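Local structure of glycerol dehydrogenase (Schizosaccharomyces pombe, 1TA9) at residues B[69-74]-B[86-91]; B[160-165]-B[172-177]; B[228-233]-B[269-274]; B[320-325]-B[334-339]; B[366-369]-B[373-376]. The protein oxidises glycerol with NAD(+), probably to dihydroxyacetone and with a zinc ion at the active site, so that the yeast can assimilate glycerol. All blocks are in the same frame, centred on the assembly; numbering follows the deposited sequence.

Contact 1: residues B[69-74]-B[86-91]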
# COMPACT_ATOMS: atom_id res chain seq x y z
N PRO B 69 -39.92 7.87 -4.17
CA PRO B 69 -40.90 8.73 -4.83
C PRO B 69 -40.85 8.21 -6.27
O PRO B 69 -39.86 7.56 -6.65
CB PRO B 69 -40.29 10.12 -4.72
CG PRO B 69 -39.47 10.03 -3.44
CD PRO B 69 -38.84 8.67 -3.57
N GLN B 70 -41.87 8.49 -7.07
CA GLN B 70 -41.85 8.04 -8.45
C GLN B 70 -40.84 8.82 -9.29
O GLN B 70 -40.22 8.27 -10.20
CB GLN B 70 -43.23 8.17 -9.07
CG GLN B 70 -44.27 7.29 -8.41
CD GLN B 70 -45.63 7.44 -9.06
OE1 GLN B 70 -46.30 8.46 -8.88
NE2 GLN B 70 -46.03 6.43 -9.82
N LYS B 71 -40.68 10.10 -8.98
CA LYS B 71 -39.76 10.95 -9.72
C LYS B 71 -39.11 12.00 -8.81
O LYS B 71 -39.73 12.49 -7.87
CB LYS B 71 -40.49 11.70 -10.84
CG LYS B 71 -41.16 10.82 -11.89
CD LYS B 71 -40.16 10.24 -12.88
CE LYS B 71 -40.90 9.57 -14.03
NZ LYS B 71 -40.00 8.85 -14.97
N TYR B 72 -37.86 12.31 -9.11
CA TYR B 72 -37.11 13.34 -8.40
C TYR B 72 -36.52 14.18 -9.51
O TYR B 72 -35.78 13.68 -10.35
CB TYR B 72 -36.00 12.74 -7.53
CG TYR B 72 -35.06 13.77 -6.95
CD1 TYR B 72 -33.93 14.20 -7.67
CD2 TYR B 72 -35.30 14.34 -5.70
CE1 TYR B 72 -33.07 15.16 -7.14
CE2 TYR B 72 -34.45 15.30 -5.17
CZ TYR B 72 -33.33 15.71 -5.89
OH TYR B 72 -32.49 16.66 -5.36
N VAL B 73 -36.88 15.46 -9.54
CA VAL B 73 -36.41 16.37 -10.59
C VAL B 73 -35.73 17.58 -9.98
O VAL B 73 -36.32 18.26 -9.14
CB VAL B 73 -37.59 16.84 -11.46
CG1 VAL B 73 -37.10 17.76 -12.57
CG2 VAL B 73 -38.31 15.63 -12.05
N GLN B 74 -34.50 17.84 -10.41
CA GLN B 74 -33.71 18.95 -9.88
C GLN B 74 -33.00 19.73 -11.00
O GLN B 74 -32.28 19.15 -11.81
CB GLN B 74 -32.67 18.38 -8.91
CG GLN B 74 -31.66 19.36 -8.38
CD GLN B 74 -30.51 18.66 -7.67
OE1 GLN B 74 -30.73 17.76 -6.86
NE2 GLN B 74 -29.29 19.08 -7.98
N VAL B 86 -45.40 17.91 -14.12
CA VAL B 86 -46.70 17.82 -13.47
C VAL B 86 -47.73 17.08 -14.33
O VAL B 86 -48.60 16.40 -13.80
CB VAL B 86 -47.25 19.23 -13.14
CG1 VAL B 86 -48.68 19.11 -12.59
CG2 VAL B 86 -46.36 19.91 -12.12
N LYS B 87 -47.60 17.21 -15.65
CA LYS B 87 -48.55 16.57 -16.57
C LYS B 87 -48.65 15.06 -16.40
O LYS B 87 -49.61 14.44 -16.85
CB LYS B 87 -48.20 16.91 -18.02
CG LYS B 87 -46.97 16.19 -18.57
CD LYS B 87 -46.72 16.59 -20.01
CE LYS B 87 -45.56 15.81 -20.61
NZ LYS B 87 -45.28 16.21 -22.02
N LYS B 88 -47.65 14.47 -15.75
CA LYS B 88 -47.64 13.02 -15.53
C LYS B 88 -48.74 12.61 -14.55
O LYS B 88 -49.19 11.46 -14.56
CB LYS B 88 -46.28 12.57 -15.00
CG LYS B 88 -45.12 12.74 -15.98
CD LYS B 88 -43.79 12.42 -15.32
CE LYS B 88 -42.63 12.55 -16.30
NZ LYS B 88 -42.66 11.49 -17.35
N TRP B 89 -49.16 13.55 -13.71
CA TRP B 89 -50.20 13.27 -12.72
C TRP B 89 -51.47 14.09 -12.91
O TRP B 89 -52.55 13.66 -12.51
CB TRP B 89 -49.66 13.51 -11.31
CG TRP B 89 -48.56 12.59 -10.92
CD1 TRP B 89 -48.69 11.33 -10.40
CD2 TRP B 89 -47.16 12.82 -11.08
NE1 TRP B 89 -47.44 10.77 -10.23
CE2 TRP B 89 -46.49 11.66 -10.64
CE3 TRP B 89 -46.41 13.90 -11.55
CZ2 TRP B 89 -45.10 11.55 -10.65
CZ3 TRP B 89 -45.02 13.79 -11.57
CH2 TRP B 89 -44.38 12.62 -11.12
N ALA B 90 -51.34 15.27 -13.50
CA ALA B 90 -52.49 16.14 -13.70
C ALA B 90 -52.34 17.06 -14.90
O ALA B 90 -51.30 17.72 -15.06
CB ALA B 90 -52.73 16.96 -12.45
N THR B 91 -53.37 17.12 -15.74
CA THR B 91 -53.35 17.99 -16.91
C THR B 91 -54.53 18.96 -16.88
O THR B 91 -54.62 19.85 -17.73
CB THR B 91 -53.43 17.19 -18.23
OG1 THR B 91 -54.66 16.46 -18.28
CG2 THR B 91 -52.27 16.22 -18.34

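Contact 2: residues B[160-165]-B[172-177]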
# COMPACT_ATOMS: atom_id res chain seq x y z
N SER B 160 -47.92 19.53 5.18
CA SER B 160 -49.33 19.87 5.03
C SER B 160 -49.83 19.33 3.69
O SER B 160 -50.95 18.82 3.59
CB SER B 160 -49.53 21.39 5.10
OG SER B 160 -49.19 21.89 6.39
N ALA B 161 -48.99 19.44 2.67
CA ALA B 161 -49.33 18.96 1.34
C ALA B 161 -49.52 17.45 1.32
O ALA B 161 -50.46 16.94 0.70
CB ALA B 161 -48.25 19.37 0.34
N LYS B 162 -48.63 16.73 1.99
CA LYS B 162 -48.70 15.27 2.04
C LYS B 162 -49.96 14.83 2.77
O LYS B 162 -50.62 13.88 2.37
CB LYS B 162 -47.47 14.71 2.76
CG LYS B 162 -46.15 14.94 2.03
CD LYS B 162 -44.97 14.41 2.83
CE LYS B 162 -43.65 14.76 2.13
NZ LYS B 162 -42.46 14.27 2.89
N TYR B 163 -50.28 15.54 3.85
CA TYR B 163 -51.47 15.22 4.64
C TYR B 163 -52.74 15.39 3.81
O TYR B 163 -53.56 14.49 3.73
CB TYR B 163 -51.54 16.13 5.87
CG TYR B 163 -52.81 15.97 6.68
CD1 TYR B 163 -52.99 14.87 7.52
CD2 TYR B 163 -53.84 16.90 6.58
CE1 TYR B 163 -54.17 14.70 8.24
CE2 TYR B 163 -55.03 16.74 7.29
CZ TYR B 163 -55.18 15.64 8.12
OH TYR B 163 -56.36 15.49 8.83
N ILE B 164 -52.88 16.56 3.19
CA ILE B 164 -54.06 16.84 2.38
C ILE B 164 -54.20 15.86 1.22
O ILE B 164 -55.28 15.33 0.96
CB ILE B 164 -54.01 18.29 1.83
CG1 ILE B 164 -54.00 19.27 3.00
CG2 ILE B 164 -55.20 18.55 0.91
CD1 ILE B 164 -53.77 20.72 2.59
N ALA B 165 -53.09 15.60 0.52
CA ALA B 165 -53.10 14.68 -0.61
C ALA B 165 -53.53 13.29 -0.15
O ALA B 165 -54.32 12.62 -0.82
CB ALA B 165 -51.71 14.62 -1.24
N SER B 172 -49.11 13.51 -4.72
CA SER B 172 -48.55 14.75 -4.19
C SER B 172 -47.25 15.12 -4.89
O SER B 172 -46.50 14.25 -5.34
CB SER B 172 -48.29 14.60 -2.68
OG SER B 172 -47.43 13.50 -2.41
N ILE B 173 -47.02 16.42 -4.99
CA ILE B 173 -45.81 16.95 -5.60
C ILE B 173 -45.21 17.90 -4.56
O ILE B 173 -45.82 18.89 -4.17
CB ILE B 173 -46.12 17.70 -6.92
CG1 ILE B 173 -46.66 16.70 -7.95
CG2 ILE B 173 -44.86 18.37 -7.46
CD1 ILE B 173 -46.90 17.29 -9.33
N ILE B 174 -44.00 17.57 -4.11
CA ILE B 174 -43.31 18.33 -3.08
C ILE B 174 -42.17 19.15 -3.67
O ILE B 174 -41.28 18.60 -4.33
CB ILE B 174 -42.75 17.37 -2.01
CG1 ILE B 174 -43.86 16.44 -1.50
CG2 ILE B 174 -42.15 18.15 -0.85
CD1 ILE B 174 -45.00 17.15 -0.77
N CYS B 175 -42.19 20.46 -3.44
CA CYS B 175 -41.18 21.35 -3.98
C CYS B 175 -40.45 22.13 -2.90
O CYS B 175 -40.85 23.23 -2.53
CB CYS B 175 -41.83 22.34 -4.95
SG CYS B 175 -42.99 21.59 -6.10
N PRO B 176 -39.35 21.56 -2.37
CA PRO B 176 -38.60 22.25 -1.33
C PRO B 176 -37.97 23.53 -1.88
O PRO B 176 -37.48 23.55 -3.00
CB PRO B 176 -37.56 21.21 -0.91
CG PRO B 176 -37.34 20.43 -2.16
CD PRO B 176 -38.73 20.26 -2.71
N THR B 177 -38.00 24.60 -1.08
CA THR B 177 -37.43 25.87 -1.50
C THR B 177 -36.07 26.14 -0.86
O THR B 177 -35.45 27.19 -1.08
CB THR B 177 -38.40 27.03 -1.20
OG1 THR B 177 -38.80 26.98 0.17
CG2 THR B 177 -39.64 26.91 -2.09

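Contact 3: residues B[228-233]-B[269-274]. With K (potassium ion), chain J; ZN (zinc ion), chain I.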
# COMPACT_ATOMS: atom_id res chain seq x y z
N SER B 228 -27.54 23.42 7.16
CA SER B 228 -28.42 22.64 8.01
C SER B 228 -28.72 21.32 7.30
O SER B 228 -28.76 20.26 7.92
CB SER B 228 -29.72 23.40 8.27
OG SER B 228 -30.62 22.58 8.99
N GLY B 229 -28.92 21.39 5.99
CA GLY B 229 -29.19 20.19 5.22
C GLY B 229 -27.99 19.26 5.18
O GLY B 229 -28.14 18.05 5.09
N ILE B 230 -26.79 19.83 5.23
CA ILE B 230 -25.57 19.03 5.23
C ILE B 230 -25.51 18.31 6.57
O ILE B 230 -25.14 17.13 6.65
CB ILE B 230 -24.32 19.92 5.04
CG1 ILE B 230 -24.28 20.44 3.60
CG2 ILE B 230 -23.05 19.15 5.40
CD1 ILE B 230 -23.21 21.49 3.34
N GLY B 231 -25.88 19.02 7.63
CA GLY B 231 -25.88 18.43 8.95
C GLY B 231 -26.82 17.25 9.02
O GLY B 231 -26.52 16.22 9.63
N ASP B 232 -27.98 17.39 8.39
CA ASP B 232 -28.97 16.32 8.39
C ASP B 232 -28.43 15.18 7.52
O ASP B 232 -28.52 14.01 7.89
CB ASP B 232 -30.30 16.83 7.83
CG ASP B 232 -31.47 15.97 8.25
OD1 ASP B 232 -32.56 16.09 7.65
OD2 ASP B 232 -31.31 15.17 9.19
N ALA B 233 -27.86 15.53 6.36
CA ALA B 233 -27.34 14.51 5.45
C ALA B 233 -26.18 13.71 6.07
O ALA B 233 -26.03 12.52 5.80
CB ALA B 233 -26.89 15.18 4.15
N ASP B 269 -20.21 9.98 0.54
CA ASP B 269 -19.15 10.27 -0.42
C ASP B 269 -19.29 11.64 -1.09
O ASP B 269 -18.30 12.34 -1.29
CB ASP B 269 -19.11 9.20 -1.51
CG ASP B 269 -18.57 7.88 -1.01
OD1 ASP B 269 -18.51 6.93 -1.82
OD2 ASP B 269 -18.20 7.78 0.18
N THR B 270 -20.52 11.99 -1.45
CA THR B 270 -20.77 13.27 -2.11
C THR B 270 -20.48 14.45 -1.18
O THR B 270 -19.91 15.46 -1.60
CB THR B 270 -22.23 13.34 -2.61
OG1 THR B 270 -22.45 12.27 -3.54
CG2 THR B 270 -22.50 14.67 -3.31
N LEU B 271 -20.88 14.32 0.08
CA LEU B 271 -20.63 15.39 1.03
C LEU B 271 -19.13 15.58 1.23
O LEU B 271 -18.63 16.70 1.28
CB LEU B 271 -21.30 15.08 2.37
CG LEU B 271 -22.83 15.02 2.36
CD1 LEU B 271 -23.30 14.63 3.76
CD2 LEU B 271 -23.41 16.39 1.96
N GLU B 272 -18.41 14.47 1.36
CA GLU B 272 -16.97 14.53 1.55
C GLU B 272 -16.28 15.25 0.41
O GLU B 272 -15.36 16.04 0.62
CB GLU B 272 -16.39 13.11 1.69
CG GLU B 272 -16.59 12.53 3.09
CD GLU B 272 -15.98 11.14 3.24
OE1 GLU B 272 -14.87 10.90 2.70
OE2 GLU B 272 -16.61 10.29 3.90
N LYS B 273 -16.72 15.00 -0.81
CA LYS B 273 -16.12 15.62 -1.98
C LYS B 273 -16.59 17.05 -2.25
O LYS B 273 -15.78 17.92 -2.58
CB LYS B 273 -16.40 14.80 -3.24
CG LYS B 273 -15.74 13.44 -3.31
CD LYS B 273 -16.19 12.72 -4.59
CE LYS B 273 -15.56 11.35 -4.73
NZ LYS B 273 -16.03 10.68 -5.98
N TYR B 274 -17.88 17.29 -2.08
CA TYR B 274 -18.45 18.59 -2.43
C TYR B 274 -19.11 19.49 -1.39
O TYR B 274 -19.53 20.59 -1.73
CB TYR B 274 -19.45 18.36 -3.56
CG TYR B 274 -18.86 17.62 -4.74
CD1 TYR B 274 -17.98 18.26 -5.62
CD2 TYR B 274 -19.15 16.27 -4.97
CE1 TYR B 274 -17.41 17.58 -6.68
CE2 TYR B 274 -18.58 15.58 -6.04
CZ TYR B 274 -17.71 16.24 -6.89
OH TYR B 274 -17.14 15.59 -7.97
K K J . -30.69 12.21 7.89
ZN ZN I . -33.42 14.76 9.75
O HOH W 1 -30.48 9.91 9.05

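Contact 4: residues B[320-325]-B[334-339]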
# COMPACT_ATOMS: atom_id res chain seq x y z
N GLY B 320 -34.82 14.67 21.68
CA GLY B 320 -34.68 14.89 23.11
C GLY B 320 -34.23 16.30 23.41
O GLY B 320 -34.69 16.92 24.37
N MET B 321 -33.31 16.82 22.59
CA MET B 321 -32.77 18.17 22.75
C MET B 321 -33.85 19.24 22.70
O MET B 321 -33.78 20.23 23.43
CB MET B 321 -31.75 18.48 21.65
CG MET B 321 -30.44 17.73 21.75
SD MET B 321 -29.38 18.16 20.34
CE MET B 321 -29.45 16.66 19.38
N THR B 322 -34.82 19.06 21.82
CA THR B 322 -35.89 20.04 21.68
C THR B 322 -36.60 20.25 23.02
O THR B 322 -37.17 21.31 23.26
CB THR B 322 -36.93 19.58 20.64
OG1 THR B 322 -37.67 18.47 21.15
CG2 THR B 322 -36.23 19.16 19.35
N ALA B 323 -36.54 19.24 23.88
CA ALA B 323 -37.17 19.31 25.19
C ALA B 323 -36.45 20.30 26.11
O ALA B 323 -36.97 20.66 27.16
CB ALA B 323 -37.20 17.94 25.84
N ILE B 324 -35.26 20.74 25.71
CA ILE B 324 -34.51 21.70 26.50
C ILE B 324 -35.16 23.08 26.38
O ILE B 324 -35.22 23.85 27.34
CB ILE B 324 -33.04 21.81 26.01
CG1 ILE B 324 -32.33 20.47 26.23
CG2 ILE B 324 -32.32 22.93 26.75
CD1 ILE B 324 -30.92 20.43 25.66
N HIS B 325 -35.66 23.37 25.19
CA HIS B 325 -36.31 24.65 24.91
C HIS B 325 -35.31 25.79 25.09
O HIS B 325 -34.12 25.63 24.78
CB HIS B 325 -37.53 24.83 25.83
CG HIS B 325 -38.61 23.82 25.60
ND1 HIS B 325 -39.29 23.72 24.41
CD2 HIS B 325 -39.10 22.84 26.40
CE1 HIS B 325 -40.16 22.72 24.49
NE2 HIS B 325 -40.06 22.18 25.68
N GLY B 334 -31.02 20.47 11.03
CA GLY B 334 -29.71 19.92 10.77
C GLY B 334 -28.63 20.31 11.76
O GLY B 334 -27.67 19.56 11.98
N GLU B 335 -28.75 21.50 12.34
CA GLU B 335 -27.76 21.96 13.31
C GLU B 335 -27.84 21.07 14.55
O GLU B 335 -26.82 20.73 15.14
CB GLU B 335 -28.03 23.43 13.66
CG GLU B 335 -28.11 24.29 12.38
CD GLU B 335 -28.44 25.75 12.63
OE1 GLU B 335 -29.16 26.05 13.60
OE2 GLU B 335 -27.99 26.59 11.82
N LYS B 336 -29.05 20.68 14.91
CA LYS B 336 -29.24 19.81 16.06
C LYS B 336 -28.84 18.37 15.71
O LYS B 336 -28.20 17.69 16.50
CB LYS B 336 -30.70 19.85 16.53
CG LYS B 336 -31.09 21.18 17.20
CD LYS B 336 -32.57 21.22 17.59
CE LYS B 336 -33.47 21.25 16.37
NZ LYS B 336 -34.91 21.39 16.74
N VAL B 337 -29.22 17.93 14.51
CA VAL B 337 -28.90 16.57 14.08
C VAL B 337 -27.39 16.32 14.01
O VAL B 337 -26.92 15.24 14.36
CB VAL B 337 -29.52 16.25 12.69
CG1 VAL B 337 -28.93 14.95 12.14
CG2 VAL B 337 -31.02 16.11 12.82
N ALA B 338 -26.65 17.32 13.56
CA ALA B 338 -25.20 17.19 13.47
C ALA B 338 -24.63 16.92 14.86
O ALA B 338 -23.82 16.00 15.04
CB ALA B 338 -24.59 18.46 12.88
N TYR B 339 -25.05 17.70 15.85
CA TYR B 339 -24.55 17.49 17.21
C TYR B 339 -24.98 16.09 17.67
O TYR B 339 -24.20 15.36 18.27
CB TYR B 339 -25.11 18.54 18.18
CG TYR B 339 -24.39 18.56 19.51
CD1 TYR B 339 -23.27 19.37 19.71
CD2 TYR B 339 -24.79 17.73 20.56
CE1 TYR B 339 -22.57 19.36 20.92
CE2 TYR B 339 -24.09 17.70 21.77
CZ TYR B 339 -22.98 18.52 21.94
OH TYR B 339 -22.28 18.48 23.13

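Contact 5: residues B[366-369]-B[373-376]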
# COMPACT_ATOMS: atom_id res chain seq x y z
N HIS B 366 -19.23 24.80 9.18
CA HIS B 366 -19.85 25.80 10.05
C HIS B 366 -21.04 25.26 10.84
O HIS B 366 -22.02 25.98 11.07
CB HIS B 366 -20.28 27.03 9.25
CG HIS B 366 -20.36 28.28 10.07
ND1 HIS B 366 -19.24 28.96 10.49
CD2 HIS B 366 -21.42 28.97 10.55
CE1 HIS B 366 -19.61 30.02 11.19
NE2 HIS B 366 -20.92 30.05 11.24
N LEU B 367 -20.96 24.00 11.25
CA LEU B 367 -22.00 23.38 12.05
C LEU B 367 -21.52 23.43 13.50
O LEU B 367 -20.33 23.30 13.77
CB LEU B 367 -22.21 21.92 11.62
CG LEU B 367 -22.99 21.71 10.32
CD1 LEU B 367 -22.77 20.30 9.79
CD2 LEU B 367 -24.48 21.95 10.59
N PRO B 368 -22.45 23.62 14.45
CA PRO B 368 -22.06 23.68 15.86
C PRO B 368 -21.65 22.31 16.40
O PRO B 368 -22.34 21.32 16.17
CB PRO B 368 -23.33 24.21 16.54
CG PRO B 368 -24.42 23.62 15.70
CD PRO B 368 -23.90 23.84 14.29
N ILE B 369 -20.52 22.26 17.10
CA ILE B 369 -20.04 21.00 17.67
C ILE B 369 -19.83 21.09 19.17
O ILE B 369 -19.29 20.17 19.78
CB ILE B 369 -18.72 20.55 17.02
CG1 ILE B 369 -17.63 21.60 17.23
CG2 ILE B 369 -18.94 20.27 15.54
CD1 ILE B 369 -16.25 21.15 16.77
N GLU B 373 -21.75 26.71 21.20
CA GLU B 373 -22.27 27.10 19.90
C GLU B 373 -23.77 26.83 19.77
O GLU B 373 -24.49 27.60 19.13
CB GLU B 373 -21.52 26.37 18.78
CG GLU B 373 -20.03 26.64 18.79
CD GLU B 373 -19.29 25.80 17.77
OE1 GLU B 373 -19.09 26.28 16.64
OE2 GLU B 373 -18.92 24.65 18.11
N LEU B 374 -24.23 25.74 20.38
CA LEU B 374 -25.65 25.40 20.34
C LEU B 374 -26.45 26.46 21.09
O LEU B 374 -27.67 26.55 20.94
CB LEU B 374 -25.90 24.04 20.98
CG LEU B 374 -25.46 22.80 20.21
CD1 LEU B 374 -25.82 21.55 21.00
CD2 LEU B 374 -26.13 22.77 18.84
N GLY B 375 -25.76 27.26 21.90
CA GLY B 375 -26.41 28.31 22.66
C GLY B 375 -26.89 27.90 24.05
O GLY B 375 -27.63 28.65 24.69
N ILE B 376 -26.46 26.74 24.52
CA ILE B 376 -26.85 26.25 25.83
C ILE B 376 -25.66 25.77 26.66
O ILE B 376 -25.65 24.65 27.18
CB ILE B 376 -27.86 25.08 25.70
CG1 ILE B 376 -27.29 24.01 24.76
CG2 ILE B 376 -29.19 25.60 25.16
CD1 ILE B 376 -28.19 22.80 24.61
O HOH W 2 -18.12 24.74 14.68

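Contact 1: residues B[69-74]-B[86-91]
Trp89 meets Gln70 through one polar atom pair and Lys71 through carbon. The indole NE1 gives its hydrogen to Gln70 OE1 at 2.9 Å, with an N-H...O angle of 157°. This acceptor lies almost in the indole plane, whereas the donor stands tilted 33° from the carbonyl plane of the amide. The two side chains slide past each other in opposite directions, Gln70 stretched out with CG anti to its carbonyl carbon (chi1 -64°). Further round the same ring edge, CG of Lys71 reaches Trp89 CH2 at 3.8 Å. Beyond the indole the two lysines cross at about a right angle, bringing Lys71 CE to 4.1 Å from Lys88 CE and the ammonium atoms Lys71 NZ and Lys88 NZ to 4.4 Å.

In the next shell, Gln70 OE1 also accepts from Asn209 ND2, so two N-H donors share this one oxygen. Lys88 CB lies over one face of the Trp89 indole, 3.7 Å above the ring plane and offset toward the rim. A second subunit supplies partners for both lysine ends: Lys71 NZ is hydrogen-bonded to its Thr67 OG1 and Lys88 NZ to its Pro205 O, while strand 71-74 pairs antiparallel with one of its strands, carrying the sheet across the interface. A leucine in place of Trp89 would probably leave Gln70 OE1 without its indole donor and open a gap beside the Lys71 stem. The chemistry is that of a subunit interface, where two nearby positive charges are tolerable, probably because each finds an oxygen on the partner chain.

Contact 2: residues B[160-165]-B[172-177]
With CG anti to the carbonyl carbon (chi1 -65°) and every later torsion extended, Lys162 runs straight out from its helix and lays its methylenes across Ile174. The isoleucine answers with a bend at its second torsion (chi2 -64°) that turns CD1 against the lysine stem, so the two chains cross at about a right angle. CD1 of Ile174 lies 3.7 Å from Lys162 CG and 4.0 Å from Lys162 CE, and the same methyl comes within 4.1 Å of Ala161 CB. One turn further along the helix, Ala165 CB meets Ser172 CB at 3.7 Å, where the two backbones come nearest. The lysine thus serves as a hydrocarbon here; its NZ goes on to the carbonyl O of Ser186, a residue likely to bind NAD(+).

Helix 160-165 runs antiparallel to strand 172-176 at 177°, their axes 8.4 Å apart, as expected of the return leg in a beta-alpha-beta crossover of a dinucleotide-binding domain. Strand 172-176 lies between strands 148-153 and 210-214 in the parallel sheet, and leads directly to Thr177 of the probable NAD(+) site; the far side of the helix packs through Ser160, Tyr163 and Ile164 on helix 132-139.

Contact 3: residues B[228-233]-B[269-274]
Ile230 and Leu271 mark the closest approach of two helical backbones, their CA atoms 7.4 Å apart. Both segments are regular alpha-helix, bonded from each residue to the one four back, as in Ala233 N to Gly229 O and Tyr274 N to Thr270 O. Each is an inner part of a longer helix, 223-245 and 258-284.

The packing turns on a single large side chain. Leu271 points toward the other helix, and its two methyls divide the work: CD1 rests 3.7 Å from Ala233 CB, and CD2 faces the Ile230 branch methyl CG2 at 4.4 Å. Small Ala233 lets the leucine come close to the backbone, near enough for CD1 to lie 4.2 Å from Ile230 O. The side-chain contacts are apolar, methyl against methyl.

Asp232, next to Ala233, faces the metals instead. CG anti to the backbone N (chi1 -159°) directs the carboxylate to the zinc ion, with OD2 at 2.2 Å and OD1 at a longer 2.6 Å. Its backbone O holds the potassium ion at 2.8 Å, to which OD2 adds a long contact. His315 and His333 also bind the zinc, while Asp182, Ser235 and Thr236 contribute to the potassium site. Leu271 therefore packs on one side of a helix whose other side carries the probable catalytic zinc.

In the helical domain, helix 289-307 packs against both segments, touching Ala233 through Asn298 and Thr270 through Ala297 and Met301. At the C-terminal end of segment 269-274, Tyr274 OH is hydrogen-bonded to Asp349 O of a third subunit.

Contact 4: residues B[320-325]-B[334-339]
A helix-to-helix packing contact joins Met321, near the end of helix 313-322, to Lys336 in the first turns of helix 333-347, the next helix along the chain. Met321 carries most of it. Its chain runs extended to SD and then bends (chi3 -107°), which brings the methyl CE against the backbone of the second helix, 3.3 Å from Lys336 O; SD stays 4.4 Å from Lys336 CB. The methionine thus lies against main chain more than against a side chain.

Thr322 adds a second touch. Its CG2, anti to the carbonyl carbon, looks across to Lys336 NZ at 3.7 Å, while OG1 bonds to Asn319 O, three residues back. Lys336 reaches this methyl by kinking at chi3 (-68°), and the two side chains cross at about a right angle.

The two helices lie in the helical domain found in the iron-containing alcohol dehydrogenase family, and each supplies a zinc ligand, His315 from one and His333 from the other. Val337, whose CB is directed away from segment 320-325, packs on His315 and His318. The CB of Tyr339 is directed toward segment 320-325, and its side chain packs on Leu371 of the short helix 371-374.

Contact 5: residues B[366-369]-B[373-376]
The short, weakly bonded helix 371-374 is tied to the loop that leads into it by Glu373, which, with CG anti to the carbonyl carbon (chi1 -59°) and the chain extended beyond it, reaches back along Pro368 to Ile369. OE2 of the glutamate accepts the backbone N-H of Ile369 at 3.0 Å, a fairly straight bond (164°) that arrives from well above the carboxylate plane. Thr370 OG1 bonds to the same oxygen. The other oxygen, OE1, takes a hydrogen from water 2 at 2.7 Å; that water gives its second hydrogen to Leu367 O at 2.8 Å, and Phe434 N also bonds to OE1. A buried carboxylate is thus gripped at both oxygens, which would be expected to favour its charged form.

Carbon packing runs beside this network. Pro368 CB sits 3.6 Å from Glu373 CB, and Pro368 CG meets Leu374 CD2 at 3.7 Å. Ile369 lies alongside the glutamate, pointing the same way, and rests a carbon against the carboxylate, CG1 being 3.4 Å from Glu373 OE2.

Both segments contain helix ends of Schellman type: His366, with positive phi, follows helix 352-364, and Gly375 follows helix 371-374 at a phi of 91°, where a CB would press on the preceding carbonyl O. Between the two ends, an alanine in place of Glu373 would probably leave Ile369 N and Phe434 N without their acceptors and water 2 without one of its anchors. Leu367 turns away from Glu373 to Ile227 and Leu234 of helix 223-245, and Leu374 packs on Tyr339 of helix 333-347.

In the fold
The five contacts sample both halves of the subunit, with the metals between. Contacts 1 and 2 share the parallel sheet and touch where Trp89 CE3 lies 4.1 Å from Ile173 CD1. The other three form a connected series in the helical half. Asp232 of contact 3 meets contact 4 through its OD2, 3.8 Å from Val337 CG2, and Ser228 OG is probably hydrogen-bonded to Gly334 N. Contacts 4 and 5, with centres 10 Å apart, join through Ile324 CD1 and Ile376 CD1 at 3.8 Å. Contact 3 holds the metal ligand itself; Lys336 of contact 4 is about 9 Å from zinc at the nearest side-chain atom, and Leu367 of contact 5 about 12 Å.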